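Local coordinates for nitrite reductase (Hyphomicrobium denitrificans, PDB 2DV6), which probably catalyses the one-electron reduction of nitrite to nitric oxide with electrons from cytochrome c, using bound copper, at residues R135-R147 and V173-Y185. Residues are numbered along the deposited sequence; the frame is centred on the assembly and turned at random.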
ATOM      1  N   ARG A 135     -14.362 -31.986  26.163  1.00 38.49           N
ATOM      2  CA  ARG A 135     -14.592 -30.621  25.691  1.00 37.74           C
ATOM      3  C   ARG A 135     -16.049 -30.222  25.956  1.00 36.35           C
ATOM      4  O   ARG A 135     -16.956 -31.029  25.709  1.00 35.01           O
ATOM      5  CB  ARG A 135     -14.324 -30.610  24.186  1.00 39.00           C
ATOM      6  CG  ARG A 135     -14.263 -29.253  23.551  1.00 39.11           C
ATOM      7  CD  ARG A 135     -13.316 -29.310  22.336  1.00 39.96           C
ATOM      8  NE  ARG A 135     -12.567 -28.078  22.417  1.00 41.36           N
ATOM      9  CZ  ARG A 135     -11.279 -27.944  22.646  1.00 39.39           C
ATOM     10  NH1 ARG A 135     -10.446 -28.957  22.721  1.00 40.25           N
ATOM     11  NH2 ARG A 135     -10.832 -26.729  22.752  1.00 42.60           N
ATOM     12  N   ALA A 136     -16.267 -28.993  26.431  1.00 35.12           N
ATOM     13  CA  ALA A 136     -17.615 -28.482  26.650  1.00 35.61           C
ATOM     14  C   ALA A 136     -18.445 -28.465  25.341  1.00 35.99           C
ATOM     15  O   ALA A 136     -17.874 -28.437  24.245  1.00 35.94           O
ATOM     16  CB  ALA A 136     -17.556 -27.117  27.251  1.00 35.31           C
ATOM     17  N   GLU A 137     -19.775 -28.516  25.456  1.00 36.09           N
ATOM     18  CA  GLU A 137     -20.639 -28.487  24.264  1.00 35.91           C
ATOM     19  C   GLU A 137     -20.478 -27.118  23.589  1.00 34.95           C
ATOM     20  O   GLU A 137     -20.107 -26.111  24.256  1.00 34.08           O
ATOM     21  CB  GLU A 137     -22.121 -28.752  24.607  1.00 37.49           C
ATOM     22  CG  GLU A 137     -22.457 -30.119  25.226  1.00 41.11           C
ATOM     23  CD  GLU A 137     -22.043 -31.370  24.387  1.00 45.13           C
ATOM     24  OE1 GLU A 137     -21.633 -32.385  25.031  1.00 47.63           O
ATOM     25  OE2 GLU A 137     -22.126 -31.369  23.117  1.00 45.73           O
ATOM     26  N   MET A 138     -20.689 -27.080  22.272  1.00 33.77           N
ATOM     27  CA  MET A 138     -20.663 -25.801  21.524  1.00 32.72           C
ATOM     28  C   MET A 138     -21.757 -24.918  22.081  1.00 32.36           C
ATOM     29  O   MET A 138     -22.814 -25.431  22.456  1.00 31.99           O
ATOM     30  CB  MET A 138     -20.948 -26.031  20.049  1.00 33.37           C
ATOM     31  CG  MET A 138     -20.077 -27.095  19.401  1.00 34.67           C
ATOM     32  SD  MET A 138     -20.527 -27.304  17.677  1.00 36.93           S
ATOM     33  CE  MET A 138     -19.653 -25.903  17.103  1.00 35.76           C
ATOM     34  N   LYS A 139     -21.520 -23.606  22.148  1.00 31.29           N
ATOM     35  CA  LYS A 139     -22.559 -22.681  22.616  1.00 32.22           C
ATOM     36  C   LYS A 139     -22.370 -21.354  21.942  1.00 30.65           C
ATOM     37  O   LYS A 139     -21.285 -21.054  21.448  1.00 31.58           O
ATOM     38  CB  LYS A 139     -22.494 -22.468  24.136  1.00 33.28           C
ATOM     39  CG  LYS A 139     -21.154 -21.847  24.591  1.00 37.16           C
ATOM     40  CD  LYS A 139     -21.216 -21.362  26.061  1.00 40.07           C
ATOM     41  CE  LYS A 139     -19.887 -20.752  26.518  1.00 41.64           C
ATOM     42  NZ  LYS A 139     -19.084 -20.097  25.402  1.00 44.37           N
ATOM     43  N   SER A 140     -23.418 -20.550  21.951  1.00 28.59           N
ATOM     44  CA  SER A 140     -23.403 -19.248  21.311  1.00 27.50           C
ATOM     45  C   SER A 140     -24.680 -18.538  21.720  1.00 26.64           C
ATOM     46  O   SER A 140     -25.535 -19.124  22.343  1.00 26.24           O
ATOM     47  CB  SER A 140     -23.372 -19.412  19.779  1.00 26.45           C
ATOM     48  OG  SER A 140     -24.635 -19.840  19.314  1.00 23.97           O
ATOM     49  N   SER A 141     -24.820 -17.285  21.332  1.00 27.52           N
ATOM     50  CA  SER A 141     -26.074 -16.611  21.521  1.00 28.82           C
ATOM     51  C   SER A 141     -27.087 -16.862  20.426  1.00 28.40           C
ATOM     52  O   SER A 141     -28.104 -16.178  20.396  1.00 30.76           O
ATOM     53  CB  SER A 141     -25.844 -15.104  21.626  1.00 29.87           C
ATOM     54  OG  SER A 141     -25.213 -14.671  20.447  1.00 34.06           O
ATOM     55  N   GLY A 142     -26.847 -17.819  19.532  1.00 28.07           N
ATOM     56  CA  GLY A 142     -27.761 -18.046  18.410  1.00 27.12           C
ATOM     57  C   GLY A 142     -28.686 -19.220  18.643  1.00 26.86           C
ATOM     58  O   GLY A 142     -28.406 -20.070  19.477  1.00 27.33           O
ATOM     59  N   ALA A 143     -29.795 -19.284  17.906  1.00 26.38           N
ATOM     60  CA  ALA A 143     -30.702 -20.439  18.010  1.00 26.17           C
ATOM     61  C   ALA A 143     -30.086 -21.647  17.308  1.00 26.15           C
ATOM     62  O   ALA A 143     -29.262 -21.489  16.413  1.00 25.87           O
ATOM     63  CB  ALA A 143     -32.029 -20.124  17.416  1.00 24.69           C
ATOM     64  N   ASP A 144     -30.472 -22.845  17.734  1.00 26.02           N
ATOM     65  CA  ASP A 144     -30.097 -24.066  17.031  1.00 26.77           C
ATOM     66  C   ASP A 144     -30.943 -24.165  15.767  1.00 25.51           C
ATOM     67  O   ASP A 144     -32.158 -24.278  15.838  1.00 26.75           O
ATOM     68  CB  ASP A 144     -30.299 -25.284  17.922  1.00 27.79           C
ATOM     69  CG  ASP A 144     -30.001 -26.598  17.208  1.00 30.74           C
ATOM     70  OD1 ASP A 144     -29.301 -26.630  16.156  1.00 30.71           O
ATOM     71  OD2 ASP A 144     -30.454 -27.633  17.733  1.00 33.93           O
ATOM     72  N   ILE A 145     -30.297 -24.063  14.611  1.00 24.76           N
ATOM     73  CA  ILE A 145     -31.013 -24.104  13.326  1.00 23.12           C
ATOM     74  C   ILE A 145     -30.744 -25.411  12.577  1.00 22.74           C
ATOM     75  O   ILE A 145     -31.024 -25.522  11.394  1.00 23.55           O
ATOM     76  CB  ILE A 145     -30.706 -22.826  12.442  1.00 22.90           C
ATOM     77  CG1 ILE A 145     -29.195 -22.587  12.261  1.00 21.78           C
ATOM     78  CG2 ILE A 145     -31.407 -21.584  13.050  1.00 22.46           C
ATOM     79  CD1 ILE A 145     -28.440 -23.802  11.684  1.00 19.55           C
ATOM     80  N   THR A 146     -30.213 -26.423  13.265  1.00 22.01           N
ATOM     81  CA  THR A 146     -29.810 -27.643  12.587  1.00 22.13           C
ATOM     82  C   THR A 146     -30.990 -28.587  12.443  1.00 22.75           C
ATOM     83  O   THR A 146     -31.830 -28.683  13.323  1.00 21.56           O
ATOM     84  CB  THR A 146     -28.698 -28.395  13.352  1.00 22.94           C
ATOM     85  OG1 THR A 146     -29.170 -28.700  14.682  1.00 23.95           O
ATOM     86  CG2 THR A 146     -27.397 -27.529  13.442  1.00 22.31           C
ATOM     87  N   ARG A 147     -31.017 -29.307  11.329  1.00 23.38           N
ATOM     88  CA  ARG A 147     -31.968 -30.366  11.109  1.00 23.58           C
ATOM     89  C   ARG A 147     -31.302 -31.648  11.596  1.00 24.21           C
ATOM     90  O   ARG A 147     -30.252 -32.035  11.071  1.00 23.14           O
ATOM     91  CB  ARG A 147     -32.181 -30.509   9.620  1.00 24.12           C
ATOM     92  CG  ARG A 147     -33.232 -31.509   9.222  1.00 25.89           C
ATOM     93  CD  ARG A 147     -34.367 -30.688   8.678  1.00 27.03           C
ATOM     94  NE  ARG A 147     -35.407 -30.758   9.604  1.00 26.62           N
ATOM     95  CZ  ARG A 147     -36.403 -29.895   9.715  1.00 26.42           C
ATOM     96  NH1 ARG A 147     -36.466 -28.797   8.999  1.00 23.00           N
ATOM     97  NH2 ARG A 147     -37.319 -30.154  10.631  1.00 25.98           N
ATOM     98  N   VAL A 173     -33.727 -15.819  11.278  1.00 21.88           N
ATOM     99  CA  VAL A 173     -33.412 -16.046  12.664  1.00 22.30           C
ATOM    100  C   VAL A 173     -31.893 -15.990  12.876  1.00 23.26           C
ATOM    101  O   VAL A 173     -31.121 -16.499  12.056  1.00 23.20           O
ATOM    102  CB  VAL A 173     -33.986 -17.430  13.124  1.00 22.66           C
ATOM    103  CG1 VAL A 173     -33.477 -18.570  12.262  1.00 19.50           C
ATOM    104  CG2 VAL A 173     -33.692 -17.692  14.583  1.00 21.91           C
ATOM    105  N   LYS A 174     -31.469 -15.371  13.967  1.00 23.65           N
ATOM    106  CA  LYS A 174     -30.068 -15.451  14.376  1.00 24.91           C
ATOM    107  C   LYS A 174     -29.766 -16.867  14.838  1.00 24.10           C
ATOM    108  O   LYS A 174     -30.294 -17.305  15.860  1.00 24.78           O
ATOM    109  CB  LYS A 174     -29.777 -14.451  15.496  1.00 26.28           C
ATOM    110  CG  LYS A 174     -28.330 -14.519  16.029  1.00 29.15           C
ATOM    111  CD  LYS A 174     -28.281 -13.722  17.316  1.00 32.95           C
ATOM    112  CE  LYS A 174     -26.879 -13.581  17.825  1.00 35.21           C
ATOM    113  NZ  LYS A 174     -26.893 -12.558  18.914  1.00 38.19           N
ATOM    114  N   GLY A 175     -28.920 -17.569  14.086  1.00 22.18           N
ATOM    115  CA  GLY A 175     -28.618 -18.957  14.358  1.00 22.70           C
ATOM    116  C   GLY A 175     -27.176 -19.203  14.768  1.00 22.54           C
ATOM    117  O   GLY A 175     -26.265 -18.391  14.458  1.00 22.46           O
ATOM    118  N   GLN A 176     -26.950 -20.342  15.434  1.00 22.03           N
ATOM    119  CA  GLN A 176     -25.602 -20.785  15.744  1.00 22.04           C
ATOM    120  C   GLN A 176     -24.925 -21.364  14.490  1.00 21.73           C
ATOM    121  O   GLN A 176     -25.417 -22.359  13.898  1.00 19.51           O
ATOM    122  CB  GLN A 176     -25.594 -21.859  16.833  1.00 22.11           C
ATOM    123  CG  GLN A 176     -24.170 -22.341  17.182  1.00 24.34           C
ATOM    124  CD  GLN A 176     -24.146 -23.167  18.453  1.00 26.51           C
ATOM    125  OE1 GLN A 176     -23.789 -24.355  18.426  1.00 27.86           O
ATOM    126  NE2 GLN A 176     -24.558 -22.555  19.568  1.00 23.47           N
ATOM    127  N   LEU A 177     -23.778 -20.784  14.144  1.00 20.75           N
ATOM    128  CA  LEU A 177     -23.014 -21.230  12.985  1.00 21.66           C
ATOM    129  C   LEU A 177     -21.823 -22.122  13.439  1.00 22.39           C
ATOM    130  O   LEU A 177     -21.395 -23.033  12.736  1.00 22.63           O
ATOM    131  CB  LEU A 177     -22.502 -19.998  12.205  1.00 21.40           C
ATOM    132  CG  LEU A 177     -21.445 -20.217  11.078  1.00 21.43           C
ATOM    133  CD1 LEU A 177     -21.956 -21.257  10.062  1.00 20.97           C
ATOM    134  CD2 LEU A 177     -21.171 -18.900  10.371  1.00 20.48           C
ATOM    135  N   ASP A 178     -21.283 -21.837  14.617  1.00 23.17           N
ATOM    136  CA  ASP A 178     -20.157 -22.596  15.169  1.00 24.54           C
ATOM    137  C   ASP A 178     -20.116 -22.186  16.626  1.00 25.29           C
ATOM    138  O   ASP A 178     -20.857 -21.292  17.048  1.00 25.41           O
ATOM    139  CB  ASP A 178     -18.867 -22.184  14.458  1.00 25.02           C
ATOM    140  CG  ASP A 178     -17.710 -23.174  14.650  1.00 26.99           C
ATOM    141  OD1 ASP A 178     -16.692 -22.982  13.927  1.00 30.16           O
ATOM    142  OD2 ASP A 178     -17.794 -24.128  15.484  1.00 28.46           O
ATOM    143  N   ASP A 179     -19.252 -22.809  17.404  1.00 26.96           N
ATOM    144  CA  ASP A 179     -19.063 -22.405  18.793  1.00 28.02           C
ATOM    145  C   ASP A 179     -18.756 -20.905  18.833  1.00 28.22           C
ATOM    146  O   ASP A 179     -17.859 -20.419  18.120  1.00 27.51           O
ATOM    147  CB  ASP A 179     -17.890 -23.205  19.372  1.00 30.32           C
ATOM    148  CG  ASP A 179     -17.668 -22.947  20.857  1.00 32.95           C
ATOM    149  OD1 ASP A 179     -16.488 -22.711  21.239  1.00 35.78           O
ATOM    150  OD2 ASP A 179     -18.651 -22.989  21.632  1.00 32.55           O
ATOM    151  N   ASN A 180     -19.520 -20.163  19.639  1.00 28.06           N
ATOM    152  CA  ASN A 180     -19.297 -18.741  19.840  1.00 28.77           C
ATOM    153  C   ASN A 180     -19.442 -17.929  18.524  1.00 27.44           C
ATOM    154  O   ASN A 180     -18.880 -16.840  18.370  1.00 25.46           O
ATOM    155  CB  ASN A 180     -17.938 -18.541  20.544  1.00 32.99           C
ATOM    156  CG  ASN A 180     -17.761 -17.144  21.137  1.00 36.37           C
ATOM    157  OD1 ASN A 180     -18.723 -16.380  21.277  1.00 41.77           O
ATOM    158  ND2 ASN A 180     -16.516 -16.797  21.482  1.00 39.81           N
ATOM    159  N   THR A 181     -20.178 -18.488  17.558  1.00 25.75           N
ATOM    160  CA  THR A 181     -20.340 -17.806  16.263  1.00 24.99           C
ATOM    161  C   THR A 181     -21.727 -17.943  15.665  1.00 24.38           C
ATOM    162  O   THR A 181     -22.356 -19.016  15.712  1.00 24.46           O
ATOM    163  CB  THR A 181     -19.084 -17.964  15.310  1.00 25.33           C
ATOM    164  OG1 THR A 181     -19.466 -18.175  13.947  1.00 28.47           O
ATOM    165  CG2 THR A 181     -18.188 -19.038  15.751  1.00 21.72           C
ATOM    166  N   THR A 182     -22.244 -16.812  15.201  1.00 23.02           N
ATOM    167  CA  THR A 182     -23.641 -16.708  14.856  1.00 23.24           C
ATOM    168  C   THR A 182     -23.758 -16.043  13.502  1.00 23.46           C
ATOM    169  O   THR A 182     -22.806 -15.421  13.020  1.00 22.86           O
ATOM    170  CB  THR A 182     -24.491 -15.897  15.922  1.00 23.76           C
ATOM    171  OG1 THR A 182     -23.973 -14.581  16.056  1.00 24.20           O
ATOM    172  CG2 THR A 182     -24.466 -16.583  17.313  1.00 24.21           C
ATOM    173  N   TYR A 183     -24.933 -16.173  12.896  1.00 22.39           N
ATOM    174  CA  TYR A 183     -25.138 -15.763  11.525  1.00 22.45           C
ATOM    175  C   TYR A 183     -26.657 -15.586  11.413  1.00 22.96           C
ATOM    176  O   TYR A 183     -27.381 -16.291  12.097  1.00 22.83           O
ATOM    177  CB  TYR A 183     -24.589 -16.849  10.569  1.00 20.57           C
ATOM    178  CG  TYR A 183     -24.709 -16.520   9.076  1.00 21.19           C
ATOM    179  CD1 TYR A 183     -23.797 -15.670   8.455  1.00 21.13           C
ATOM    180  CD2 TYR A 183     -25.714 -17.096   8.278  1.00 21.41           C
ATOM    181  CE1 TYR A 183     -23.915 -15.346   7.104  1.00 21.21           C
ATOM    182  CE2 TYR A 183     -25.818 -16.793   6.902  1.00 20.33           C
ATOM    183  CZ  TYR A 183     -24.913 -15.902   6.340  1.00 21.57           C
ATOM    184  OH  TYR A 183     -24.985 -15.571   5.004  1.00 21.44           O
ATOM    185  N   THR A 184     -27.124 -14.654  10.564  1.00 21.24           N
ATOM    186  CA  THR A 184     -28.534 -14.578  10.231  1.00 20.96           C
ATOM    187  C   THR A 184     -28.957 -15.604   9.185  1.00 21.71           C
ATOM    188  O   THR A 184     -28.691 -15.434   7.974  1.00 21.06           O
ATOM    189  CB  THR A 184     -28.952 -13.155   9.767  1.00 20.86           C
ATOM    190  OG1 THR A 184     -28.606 -12.216  10.790  1.00 22.01           O
ATOM    191  CG2 THR A 184     -30.465 -13.091   9.547  1.00 20.44           C
ATOM    192  N   TYR A 185     -29.656 -16.651   9.647  1.00 20.69           N
ATOM    193  CA  TYR A 185     -30.148 -17.640   8.735  1.00 20.57           C
ATOM    194  C   TYR A 185     -31.544 -17.272   8.209  1.00 21.60           C
ATOM    195  O   TYR A 185     -32.325 -16.592   8.873  1.00 20.66           O
ATOM    196  CB  TYR A 185     -30.188 -19.032   9.384  1.00 20.72           C
ATOM    197  CG  TYR A 185     -28.846 -19.691   9.661  1.00 19.10           C
ATOM    198  CD1 TYR A 185     -28.073 -19.314  10.746  1.00 18.79           C
ATOM    199  CD2 TYR A 185     -28.397 -20.741   8.855  1.00 19.15           C
ATOM    200  CE1 TYR A 185     -26.861 -19.954  11.028  1.00 19.68           C
ATOM    201  CE2 TYR A 185     -27.189 -21.388   9.113  1.00 17.89           C
ATOM    202  CZ  TYR A 185     -26.425 -20.980  10.195  1.00 19.06           C
ATOM    203  OH  TYR A 185     -25.255 -21.653  10.472  1.00 18.98           O
TER
HETATM  204  O   HOH W   1     -18.265 -24.227  23.973  1.00 31.03           O
HETATM  205  O   HOH W   2     -24.576 -26.318  20.478  1.00 30.12           O
HETATM  206  O   HOH W   3     -27.381 -24.117  14.783  1.00 19.02           O
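Gln-176 runs its extended side chain, CG anti to the backbone N (chi1 -180°), alongside Ser-140 and gives NE2 to Ser-140 OG at 2.7 Å, close to its own amide plane. That hydroxyl oxygen also accepts from Gly-142 N, closing an ST turn, while a water links Gln-176 OE1 to Met-138 O. Replacing Gln-176 by alanine would probably leave Ser-140 OG with just the Gly-142 N-H of these two donors, and the water without its OE1 acceptor. Next door, Ala-143 bridges Gly-175: Ala-143 N donates to Lys-174 O at 2.9 Å, and Gln-176 N to Ala-143 O. Beyond it, Ile-145 lays CG1 squarely over one face of the Tyr-185 ring, 3.6 Å from its centroid; Tyr-183 CD2 lies over the opposite face, and Tyr-185 OH bonds to Gly-330 O. Ile-145 CG2 packs on Val-173 CG1 at 3.7 Å. At the other end, the type II turn 178-181 clasps Lys-139, whose N meets Asp-179 OD2 at 3.0 Å while its O accepts from Asn-180 N. The linker leaving the cupredoxin domain that ends with strand 125-131 is thus bound along the first hairpin of the next, mainly by backbone polar atoms, with apolar contact concentrated at Ile-145.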